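Long-range contacts in alpha-glucosidase (Pseudoalteromonas sp. K8, PDB 5HQA), which hydrolyses alpha-glucosidic linkages as a chloride-activated enzyme of glycoside hydrolase family 97, here in complex with acarbose: residues L517-Q528 and A543-W554; T581-A589 and G653-L661. All blocks are in the same frame, centred on the assembly; numbering follows the deposited sequence.

Contact 1 pairs 517-528 with 543-554, where the last helices of the catalytic barrel run into the C-terminal domain; contact 2 joins two neighbouring strands of that domain's antiparallel sheet. Their centres lie about 10 Å apart, and they meet directly. D549 OD2 forms a salt bridge of 3.1 Å with R657 NH1, a probable hydrogen bond links D549 O to Y586 OH, and P551 packs on the Y586 ring. The calcium site and the acarbose pocket lie on the barrel side: the side chain of S525 is about 13 Å from the bound inhibitor, whereas G653 in contact 2 lies about 11 Å from the side chain of D592, a magnesium ligand.

Contact 1: L517-Q528 and A543-W554; sequences LALYVVLYSPIQ and AFQFIQDVPTDW
L517 reaches across with its CD2 branch, which rests 3.8 Å from I547 CG1, the two side chains crossing at about a right angle. L517 O comes within 3.5 Å of F546 CE2; V550 CB stands over one face of that ring, toward its rim. Y520 holds CG beside the backbone N and anti to the carbonyl carbon (chi1 -73°), which lays its ring against the second helix: CB meets V550 CG1 at 3.9 Å, while the CE2 rim and OH meet the end of I547, with OH 3.7 Å from CD1. The hydroxyl is hydrogen-bonded to the backbone O of M529. V521 sends CG2 to the edge of the F546 ring, near its plane. These helix segments run nearly side by side, at 19°.

Beyond the helix, Y524 and W554 run past one another in opposite senses, Y524 CD1 3.7 Å from W554 CD1, their rims meeting with the planes steeply inclined. Water 2 bridges Y524 OH, T552 O and D553 OD2; water 3 joins S525 O to W554 NE1. P526 O receives the one direct hydrogen bond across the contact, from T552 OG1 at 2.7 Å, the donor standing 42° out of the carbonyl plane. T552 places OG1 between its backbone N and carbonyl carbon, and CG2 packs against Q528 CG at 3.6 Å. Q528 bends at chi2 to give NE2 to L523 O at 2.8 Å, tying down the turn after the helix.

Strand 527-529 lies beside strand 264-269 in the parallel sheet, P526 and I527 touch I452 of strand 451-454, and K265 NZ donates to the O atoms of I547 and V550. The arrangement is that of the closing beta-alpha portion of a TIM barrel, with the chain leaving for the C-terminal beta domain.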
loop_
_atom_site.group_PDB
_atom_site.type_symbol
_atom_site.label_atom_id
_atom_site.label_comp_id
_atom_site.label_asym_id
_atom_site.label_seq_id
_atom_site.Cartn_x
_atom_site.Cartn_y
_atom_site.Cartn_z
ATOM N N LEU A 517 1.132 19.333 3.358
ATOM C CA LEU A 517 0.024 19.516 2.422
ATOM C C LEU A 517 0.227 18.687 1.157
ATOM O O LEU A 517 -0.721 18.078 0.639
ATOM C CB LEU A 517 -0.118 20.992 2.064
ATOM C CG LEU A 517 -0.390 21.939 3.227
ATOM C CD1 LEU A 517 -0.446 23.370 2.726
ATOM C CD2 LEU A 517 -1.690 21.556 3.913
ATOM N N ALA A 518 1.458 18.656 0.649
ATOM C CA ALA A 518 1.748 17.920 -0.576
ATOM C C ALA A 518 1.406 16.438 -0.453
ATOM O O ALA A 518 1.084 15.791 -1.460
ATOM C CB ALA A 518 3.222 18.096 -0.938
ATOM N N LEU A 519 1.469 15.879 0.764
ATOM C CA LEU A 519 1.209 14.449 0.938
ATOM C C LEU A 519 -0.162 14.043 0.414
ATOM O O LEU A 519 -0.350 12.893 0.003
ATOM C CB LEU A 519 1.315 14.065 2.410
ATOM C CG LEU A 519 2.678 14.252 3.068
ATOM C CD1 LEU A 519 2.629 13.782 4.522
ATOM C CD2 LEU A 519 3.754 13.510 2.283
ATOM N N TYR A 520 -1.140 14.954 0.442
ATOM C CA TYR A 520 -2.489 14.594 0.023
ATOM C C TYR A 520 -2.567 14.299 -1.464
ATOM O O TYR A 520 -3.529 13.663 -1.910
ATOM C CB TYR A 520 -3.480 15.709 0.408
ATOM C CG TYR A 520 -3.724 15.726 1.900
ATOM C CD1 TYR A 520 -4.736 14.963 2.463
ATOM C CD2 TYR A 520 -2.903 16.453 2.745
ATOM C CE1 TYR A 520 -4.944 14.944 3.827
ATOM C CE2 TYR A 520 -3.099 16.437 4.117
ATOM C CZ TYR A 520 -4.122 15.682 4.651
ATOM O OH TYR A 520 -4.313 15.661 6.012
ATOM N N VAL A 521 -1.595 14.758 -2.246
ATOM C CA VAL A 521 -1.543 14.424 -3.656
ATOM C C VAL A 521 -0.432 13.426 -3.963
ATOM O O VAL A 521 -0.567 12.642 -4.906
ATOM C CB VAL A 521 -1.397 15.693 -4.523
ATOM C CG1 VAL A 521 -1.636 15.365 -6.006
ATOM C CG2 VAL A 521 -2.369 16.768 -4.049
ATOM N N VAL A 522 0.642 13.401 -3.172
ATOM C CA VAL A 522 1.743 12.491 -3.466
ATOM C C VAL A 522 1.400 11.057 -3.076
ATOM O O VAL A 522 1.708 10.118 -3.818
ATOM C CB VAL A 522 3.030 12.978 -2.773
ATOM C CG1 VAL A 522 4.103 11.897 -2.834
ATOM C CG2 VAL A 522 3.524 14.253 -3.431
ATOM N N LEU A 523 0.777 10.845 -1.911
ATOM C CA LEU A 523 0.520 9.491 -1.411
ATOM C C LEU A 523 -0.951 9.156 -1.615
ATOM O O LEU A 523 -1.812 9.675 -0.898
ATOM C CB LEU A 523 0.903 9.360 0.061
ATOM C CG LEU A 523 2.372 9.584 0.416
ATOM C CD1 LEU A 523 2.555 9.447 1.929
ATOM C CD2 LEU A 523 3.283 8.611 -0.336
ATOM N N TYR A 524 -1.240 8.288 -2.582
ATOM C CA TYR A 524 -2.628 7.983 -2.898
ATOM C C TYR A 524 -3.269 7.134 -1.800
ATOM O O TYR A 524 -2.687 6.146 -1.338
ATOM C CB TYR A 524 -2.745 7.262 -4.244
ATOM C CG TYR A 524 -4.152 6.737 -4.409
ATOM C CD1 TYR A 524 -5.236 7.617 -4.448
ATOM C CD2 TYR A 524 -4.412 5.369 -4.452
ATOM C CE1 TYR A 524 -6.537 7.153 -4.549
ATOM C CE2 TYR A 524 -5.716 4.895 -4.560
ATOM C CZ TYR A 524 -6.765 5.797 -4.603
ATOM O OH TYR A 524 -8.047 5.337 -4.696
ATOM N N SER A 525 -4.486 7.518 -1.392
ATOM C CA SER A 525 -5.354 6.668 -0.589
ATOM C C SER A 525 -6.786 7.138 -0.774
ATOM O O SER A 525 -7.015 8.357 -0.839
ATOM C CB SER A 525 -4.969 6.713 0.892
ATOM O OG SER A 525 -5.830 5.886 1.655
ATOM N N PRO A 526 -7.766 6.231 -0.881
ATOM C CA PRO A 526 -9.158 6.686 -1.052
ATOM C C PRO A 526 -9.720 7.339 0.193
ATOM O O PRO A 526 -10.678 8.119 0.090
ATOM C CB PRO A 526 -9.911 5.396 -1.398
ATOM C CG PRO A 526 -9.105 4.323 -0.733
ATOM C CD PRO A 526 -7.669 4.761 -0.877
ATOM N N ILE A 527 -9.172 7.035 1.366
ATOM C CA ILE A 527 -9.458 7.796 2.574
ATOM C C ILE A 527 -8.158 8.446 3.020
ATOM O O ILE A 527 -7.103 7.804 3.021
ATOM C CB ILE A 527 -10.086 6.946 3.699
ATOM C CG1 ILE A 527 -9.219 5.741 4.056
ATOM C CG2 ILE A 527 -11.500 6.508 3.308
ATOM C CD1 ILE A 527 -9.657 5.063 5.352
ATOM N N GLN A 528 -8.232 9.731 3.338
ATOM C CA GLN A 528 -7.090 10.515 3.771
ATOM C C GLN A 528 -7.428 11.118 5.122
ATOM O O GLN A 528 -8.473 11.758 5.275
ATOM C CB GLN A 528 -6.760 11.626 2.765
ATOM C CG GLN A 528 -6.227 11.126 1.398
ATOM C CD GLN A 528 -4.747 10.741 1.442
ATOM O OE1 GLN A 528 -4.175 10.517 2.514
ATOM N NE2 GLN A 528 -4.125 10.655 0.272
ATOM N N ALA A 543 -3.680 27.556 5.478
ATOM C CA ALA A 543 -3.096 26.283 5.072
ATOM C C ALA A 543 -4.135 25.175 5.106
ATOM O O ALA A 543 -4.148 24.294 4.236
ATOM C CB ALA A 543 -1.915 25.934 5.983
ATOM N N PHE A 544 -5.012 25.199 6.113
ATOM C CA PHE A 544 -6.022 24.155 6.256
ATOM C C PHE A 544 -6.964 24.116 5.060
ATOM O O PHE A 544 -7.546 23.064 4.762
ATOM C CB PHE A 544 -6.806 24.387 7.553
ATOM C CG PHE A 544 -7.691 23.233 7.955
ATOM C CD1 PHE A 544 -7.225 21.929 7.904
ATOM C CD2 PHE A 544 -8.979 23.466 8.426
ATOM C CE1 PHE A 544 -8.032 20.876 8.296
ATOM C CE2 PHE A 544 -9.796 22.417 8.818
ATOM C CZ PHE A 544 -9.321 21.121 8.745
ATOM N N GLN A 545 -7.120 25.245 4.357
ATOM C CA GLN A 545 -8.020 25.284 3.206
ATOM C C GLN A 545 -7.631 24.257 2.144
ATOM O O GLN A 545 -8.511 23.689 1.483
ATOM C CB GLN A 545 -8.049 26.691 2.603
ATOM C CG GLN A 545 -9.123 26.873 1.535
ATOM C CD GLN A 545 -10.527 26.743 2.099
ATOM O OE1 GLN A 545 -10.916 27.471 3.018
ATOM N NE2 GLN A 545 -11.294 25.806 1.556
ATOM N N PHE A 546 -6.333 23.983 1.970
ATOM C CA PHE A 546 -5.966 22.975 0.981
ATOM C C PHE A 546 -6.505 21.604 1.364
ATOM O O PHE A 546 -7.001 20.863 0.508
ATOM C CB PHE A 546 -4.456 22.883 0.786
ATOM C CG PHE A 546 -4.084 21.905 -0.288
ATOM C CD1 PHE A 546 -4.234 22.251 -1.629
ATOM C CD2 PHE A 546 -3.656 20.621 0.031
ATOM C CE1 PHE A 546 -3.927 21.338 -2.642
ATOM C CE2 PHE A 546 -3.348 19.706 -0.971
ATOM C CZ PHE A 546 -3.488 20.067 -2.310
ATOM N N ILE A 547 -6.403 21.241 2.645
ATOM C CA ILE A 547 -6.915 19.949 3.090
ATOM C C ILE A 547 -8.429 19.896 2.932
ATOM O O ILE A 547 -8.993 18.864 2.552
ATOM C CB ILE A 547 -6.483 19.680 4.543
ATOM C CG1 ILE A 547 -4.959 19.669 4.643
ATOM C CG2 ILE A 547 -7.061 18.358 5.037
ATOM C CD1 ILE A 547 -4.427 19.379 6.057
ATOM N N GLN A 548 -9.112 21.009 3.214
ATOM C CA GLN A 548 -10.553 21.049 3.006
ATOM C C GLN A 548 -10.909 20.875 1.540
ATOM O O GLN A 548 -11.942 20.280 1.220
ATOM C CB GLN A 548 -11.124 22.365 3.513
ATOM C CG GLN A 548 -11.074 22.525 5.016
ATOM C CD GLN A 548 -11.581 23.882 5.429
ATOM O OE1 GLN A 548 -10.813 24.834 5.523
ATOM N NE2 GLN A 548 -12.885 23.991 5.639
ATOM N N ASP A 549 -10.073 21.398 0.636
ATOM C CA ASP A 549 -10.406 21.369 -0.784
ATOM C C ASP A 549 -10.073 20.032 -1.440
ATOM O O ASP A 549 -10.771 19.616 -2.372
ATOM C CB ASP A 549 -9.666 22.477 -1.540
ATOM C CG ASP A 549 -10.231 23.868 -1.284
ATOM O OD1 ASP A 549 -11.290 24.012 -0.621
ATOM O OD2 ASP A 549 -9.605 24.830 -1.783
ATOM N N VAL A 550 -9.022 19.354 -0.994
ATOM C CA VAL A 550 -8.419 18.316 -1.832
ATOM C C VAL A 550 -9.303 17.069 -1.858
ATOM O O VAL A 550 -9.801 16.635 -0.809
ATOM C CB VAL A 550 -6.984 18.002 -1.366
ATOM C CG1 VAL A 550 -6.956 17.351 0.038
ATOM C CG2 VAL A 550 -6.240 17.150 -2.406
ATOM N N PRO A 551 -9.540 16.473 -3.026
ATOM C CA PRO A 551 -10.286 15.211 -3.099
ATOM C C PRO A 551 -9.374 14.026 -2.783
ATOM O O PRO A 551 -8.166 14.177 -2.571
ATOM C CB PRO A 551 -10.779 15.182 -4.548
ATOM C CG PRO A 551 -9.775 15.987 -5.309
ATOM C CD PRO A 551 -9.254 17.036 -4.356
ATOM N N THR A 552 -9.984 12.833 -2.721
ATOM C CA THR A 552 -9.257 11.590 -2.483
ATOM C C THR A 552 -9.561 10.552 -3.561
ATOM O O THR A 552 -9.194 9.378 -3.408
ATOM C CB THR A 552 -9.585 10.997 -1.105
ATOM O OG1 THR A 552 -10.925 10.491 -1.110
ATOM C CG2 THR A 552 -9.455 12.049 -0.004
ATOM N N ASP A 553 -10.223 10.952 -4.636
ATOM C CA ASP A 553 -10.661 10.032 -5.674
ATOM C C ASP A 553 -10.415 10.719 -7.008
ATOM O O ASP A 553 -10.795 11.879 -7.190
ATOM C CB ASP A 553 -12.141 9.682 -5.481
ATOM C CG ASP A 553 -12.582 8.508 -6.332
ATOM O OD1 ASP A 553 -13.779 8.472 -6.691
ATOM O OD2 ASP A 553 -11.744 7.626 -6.635
ATOM N N TRP A 554 -9.764 10.020 -7.929
ATOM C CA TRP A 554 -9.141 10.679 -9.062
ATOM C C TRP A 554 -9.551 9.995 -10.350
ATOM O O TRP A 554 -9.573 8.763 -10.425
ATOM C CB TRP A 554 -7.614 10.642 -8.929
ATOM C CG TRP A 554 -7.124 11.118 -7.588
ATOM C CD1 TRP A 554 -6.746 10.341 -6.522
ATOM C CD2 TRP A 554 -6.962 12.477 -7.173
ATOM N NE1 TRP A 554 -6.359 11.139 -5.469
ATOM C CE2 TRP A 554 -6.485 12.455 -5.842
ATOM C CE3 TRP A 554 -7.187 13.715 -7.794
ATOM C CZ2 TRP A 554 -6.213 13.622 -5.126
ATOM C CZ3 TRP A 554 -6.910 14.879 -7.081
ATOM C CH2 TRP A 554 -6.429 14.820 -5.759
HETATM O O HOH W 1 -6.011 12.802 -1.504
HETATM O O HOH W 2 -10.093 7.007 -4.403
HETATM O O HOH W 3 -5.998 10.268 -2.674
#

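Contact 2: T581-A589 and G653-L661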
loop_
_atom_site.group_PDB
_atom_site.type_symbol
_atom_site.label_atom_id
_atom_site.label_comp_id
_atom_site.label_asym_id
_atom_site.label_seq_id
_atom_site.Cartn_x
_atom_site.Cartn_y
_atom_site.Cartn_z
ATOM N N THR A 581 -16.574 18.536 -9.137
ATOM C CA THR A 581 -17.115 18.605 -10.491
ATOM C C THR A 581 -16.396 17.676 -11.457
ATOM O O THR A 581 -16.948 17.346 -12.512
ATOM C CB THR A 581 -17.016 20.030 -11.027
ATOM O OG1 THR A 581 -15.631 20.405 -11.105
ATOM C CG2 THR A 581 -17.743 20.986 -10.114
ATOM N N GLY A 582 -15.177 17.268 -11.135
ATOM C CA GLY A 582 -14.350 16.546 -12.076
ATOM C C GLY A 582 -13.478 17.422 -12.947
ATOM O O GLY A 582 -12.752 16.894 -13.797
ATOM N N ASN A 583 -13.504 18.742 -12.756
ATOM C CA ASN A 583 -12.735 19.632 -13.614
ATOM C C ASN A 583 -11.407 20.088 -13.022
ATOM O O ASN A 583 -10.546 20.543 -13.782
ATOM C CB ASN A 583 -13.562 20.870 -13.969
ATOM C CG ASN A 583 -14.824 20.522 -14.711
ATOM O OD1 ASN A 583 -15.897 21.044 -14.407
ATOM N ND2 ASN A 583 -14.711 19.626 -15.682
ATOM N N ASP A 584 -11.210 19.990 -11.705
ATOM C CA ASP A 584 -9.985 20.498 -11.095
ATOM C C ASP A 584 -8.853 19.476 -11.160
ATOM O O ASP A 584 -9.071 18.266 -11.025
ATOM C CB ASP A 584 -10.220 20.884 -9.637
ATOM C CG ASP A 584 -11.061 22.124 -9.489
ATOM O OD1 ASP A 584 -11.246 22.562 -8.332
ATOM O OD2 ASP A 584 -11.532 22.661 -10.522
ATOM N N TRP A 585 -7.638 19.983 -11.358
ATOM C CA TRP A 585 -6.404 19.225 -11.210
ATOM C C TRP A 585 -5.724 19.609 -9.904
ATOM O O TRP A 585 -5.921 20.703 -9.373
ATOM C CB TRP A 585 -5.440 19.492 -12.367
ATOM C CG TRP A 585 -5.771 18.793 -13.647
ATOM C CD1 TRP A 585 -6.623 19.222 -14.629
ATOM C CD2 TRP A 585 -5.218 17.557 -14.104
ATOM N NE1 TRP A 585 -6.642 18.317 -15.668
ATOM C CE2 TRP A 585 -5.788 17.286 -15.368
ATOM C CE3 TRP A 585 -4.298 16.647 -13.564
ATOM C CZ2 TRP A 585 -5.472 16.143 -16.099
ATOM C CZ3 TRP A 585 -3.989 15.505 -14.290
ATOM C CH2 TRP A 585 -4.576 15.268 -15.545
ATOM N N TYR A 586 -4.905 18.693 -9.398
ATOM C CA TYR A 586 -4.131 18.920 -8.189
ATOM C C TYR A 586 -2.701 18.464 -8.422
ATOM O O TYR A 586 -2.456 17.542 -9.199
ATOM C CB TYR A 586 -4.731 18.170 -7.001
ATOM C CG TYR A 586 -5.975 18.835 -6.470
ATOM C CD1 TYR A 586 -7.196 18.704 -7.130
ATOM C CD2 TYR A 586 -5.921 19.612 -5.320
ATOM C CE1 TYR A 586 -8.336 19.337 -6.650
ATOM C CE2 TYR A 586 -7.050 20.237 -4.830
ATOM C CZ TYR A 586 -8.249 20.099 -5.497
ATOM O OH TYR A 586 -9.365 20.721 -4.999
ATOM N N LEU A 587 -1.756 19.114 -7.751
ATOM C CA LEU A 587 -0.363 18.710 -7.843
ATOM C C LEU A 587 0.234 18.631 -6.445
ATOM O O LEU A 587 -0.064 19.464 -5.582
ATOM C CB LEU A 587 0.445 19.688 -8.721
ATOM C CG LEU A 587 1.945 19.418 -8.883
ATOM C CD1 LEU A 587 2.420 19.860 -10.259
ATOM C CD2 LEU A 587 2.761 20.110 -7.786
ATOM N N GLY A 588 1.079 17.633 -6.225
ATOM C CA GLY A 588 1.865 17.590 -5.011
ATOM C C GLY A 588 3.295 17.226 -5.351
ATOM O O GLY A 588 3.537 16.382 -6.223
ATOM N N ALA A 589 4.257 17.870 -4.694
ATOM C CA ALA A 589 5.665 17.543 -4.876
ATOM C C ALA A 589 6.343 17.535 -3.513
ATOM O O ALA A 589 6.015 18.357 -2.655
ATOM C CB ALA A 589 6.357 18.546 -5.810
ATOM N N GLY A 653 8.024 20.865 0.214
ATOM C CA GLY A 653 7.028 20.396 -0.730
ATOM C C GLY A 653 6.185 21.548 -1.229
ATOM O O GLY A 653 6.295 22.682 -0.754
ATOM N N THR A 654 5.348 21.237 -2.214
ATOM C CA THR A 654 4.394 22.190 -2.767
ATOM C C THR A 654 3.106 21.446 -3.065
ATOM O O THR A 654 3.137 20.312 -3.553
ATOM C CB THR A 654 4.919 22.866 -4.047
ATOM O OG1 THR A 654 5.993 23.747 -3.707
ATOM C CG2 THR A 654 3.836 23.704 -4.712
ATOM N N ALA A 655 1.980 22.081 -2.743
ATOM C CA ALA A 655 0.657 21.564 -3.052
ATOM C C ALA A 655 -0.081 22.616 -3.859
ATOM O O ALA A 655 -0.029 23.807 -3.526
ATOM C CB ALA A 655 -0.124 21.240 -1.772
ATOM N N ILE A 656 -0.761 22.193 -4.926
ATOM C CA ILE A 656 -1.449 23.133 -5.805
ATOM C C ILE A 656 -2.842 22.617 -6.116
ATOM O O ILE A 656 -3.011 21.446 -6.471
ATOM C CB ILE A 656 -0.684 23.364 -7.119
ATOM C CG1 ILE A 656 0.754 23.787 -6.833
ATOM C CG2 ILE A 656 -1.408 24.416 -7.976
ATOM C CD1 ILE A 656 1.553 23.992 -8.081
ATOM N N ARG A 657 -3.832 23.495 -6.011
ATOM C CA ARG A 657 -5.148 23.259 -6.586
ATOM C C ARG A 657 -5.256 24.072 -7.871
ATOM O O ARG A 657 -5.109 25.296 -7.847
ATOM C CB ARG A 657 -6.265 23.651 -5.617
ATOM C CG ARG A 657 -7.631 23.597 -6.265
ATOM C CD ARG A 657 -8.743 24.014 -5.329
ATOM N NE ARG A 657 -10.016 23.946 -6.046
ATOM C CZ ARG A 657 -11.169 24.408 -5.574
ATOM N NH1 ARG A 657 -11.215 24.981 -4.378
ATOM N NH2 ARG A 657 -12.274 24.298 -6.305
ATOM N N PHE A 658 -5.482 23.394 -8.994
ATOM C CA PHE A 658 -5.742 24.062 -10.267
ATOM C C PHE A 658 -7.253 24.131 -10.421
ATOM O O PHE A 658 -7.890 23.164 -10.849
ATOM C CB PHE A 658 -5.093 23.316 -11.428
ATOM C CG PHE A 658 -3.601 23.301 -11.368
ATOM C CD1 PHE A 658 -2.868 24.369 -11.867
ATOM C CD2 PHE A 658 -2.928 22.222 -10.815
ATOM C CE1 PHE A 658 -1.483 24.361 -11.815
ATOM C CE2 PHE A 658 -1.541 22.204 -10.753
ATOM C CZ PHE A 658 -0.818 23.274 -11.254
ATOM N N LYS A 659 -7.829 25.271 -10.056
ATOM C CA LYS A 659 -9.278 25.425 -10.076
ATOM C C LYS A 659 -9.718 25.796 -11.488
ATOM O O LYS A 659 -9.368 26.870 -11.988
ATOM C CB LYS A 659 -9.702 26.481 -9.064
ATOM C CG LYS A 659 -11.181 26.761 -9.036
ATOM C CD LYS A 659 -11.437 27.929 -8.090
ATOM C CE LYS A 659 -12.893 28.017 -7.699
ATOM N NZ LYS A 659 -13.085 29.084 -6.679
ATOM N N ALA A 660 -10.479 24.910 -12.132
ATOM C CA ALA A 660 -11.023 25.215 -13.451
ATOM C C ALA A 660 -11.964 26.400 -13.344
ATOM O O ALA A 660 -12.788 26.465 -12.428
ATOM C CB ALA A 660 -11.762 24.006 -14.024
ATOM N N LEU A 661 -11.833 27.342 -14.274
ATOM C CA LEU A 661 -12.674 28.536 -14.301
ATOM C C LEU A 661 -13.803 28.357 -15.306
ATOM O O LEU A 661 -13.570 27.896 -16.428
ATOM C CB LEU A 661 -11.846 29.778 -14.636
ATOM C CG LEU A 661 -10.751 30.038 -13.604
ATOM C CD1 LEU A 661 -9.953 31.270 -13.961
ATOM C CD2 LEU A 661 -11.349 30.182 -12.214
HETATM O O HOH W 4 -13.669 24.265 -10.703
#
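R657 grips D584 side-on: NE and NH2 both donate to OD1, each at 2.9 Å, and OD1 lies in the guanidinium plane although the carboxylate is turned 46° from it. The other oxygen, OD2, takes A660 N at 3.0 Å from above the carboxylate plane, and water 4 bridges it to A660 O. CG of R657 stands anti to the backbone N (chi1 172°) and the chain runs extended to NE, carrying it along the Y586 ring, whose OH lies 3.4 Å from R657 CD; ring and guanidinium planes are 9° apart. With an alanine in place of R657, D584 OD1 would probably lose its charged mate, D549 its salt bridge, and the Y586 ring the aliphatic chain lying alongside it.

The tight part is the ladder from W585 to A589, with six backbone hydrogen bonds in an antiparallel pairing. On the face bearing W585, L587, I656 and F658, W585 meets F658 through CB, and L587 CB lies at the edge of the F658 ring, 3.8 Å from CE2; I656 CG2 sits over one face of the F658 ring, toward its rim. The other end is looser: N583 CB touches A660 CB at 3.6 Å, and K659 is exposed. This is a regular antiparallel strand pair inside the six-stranded sheet of the C-terminal domain.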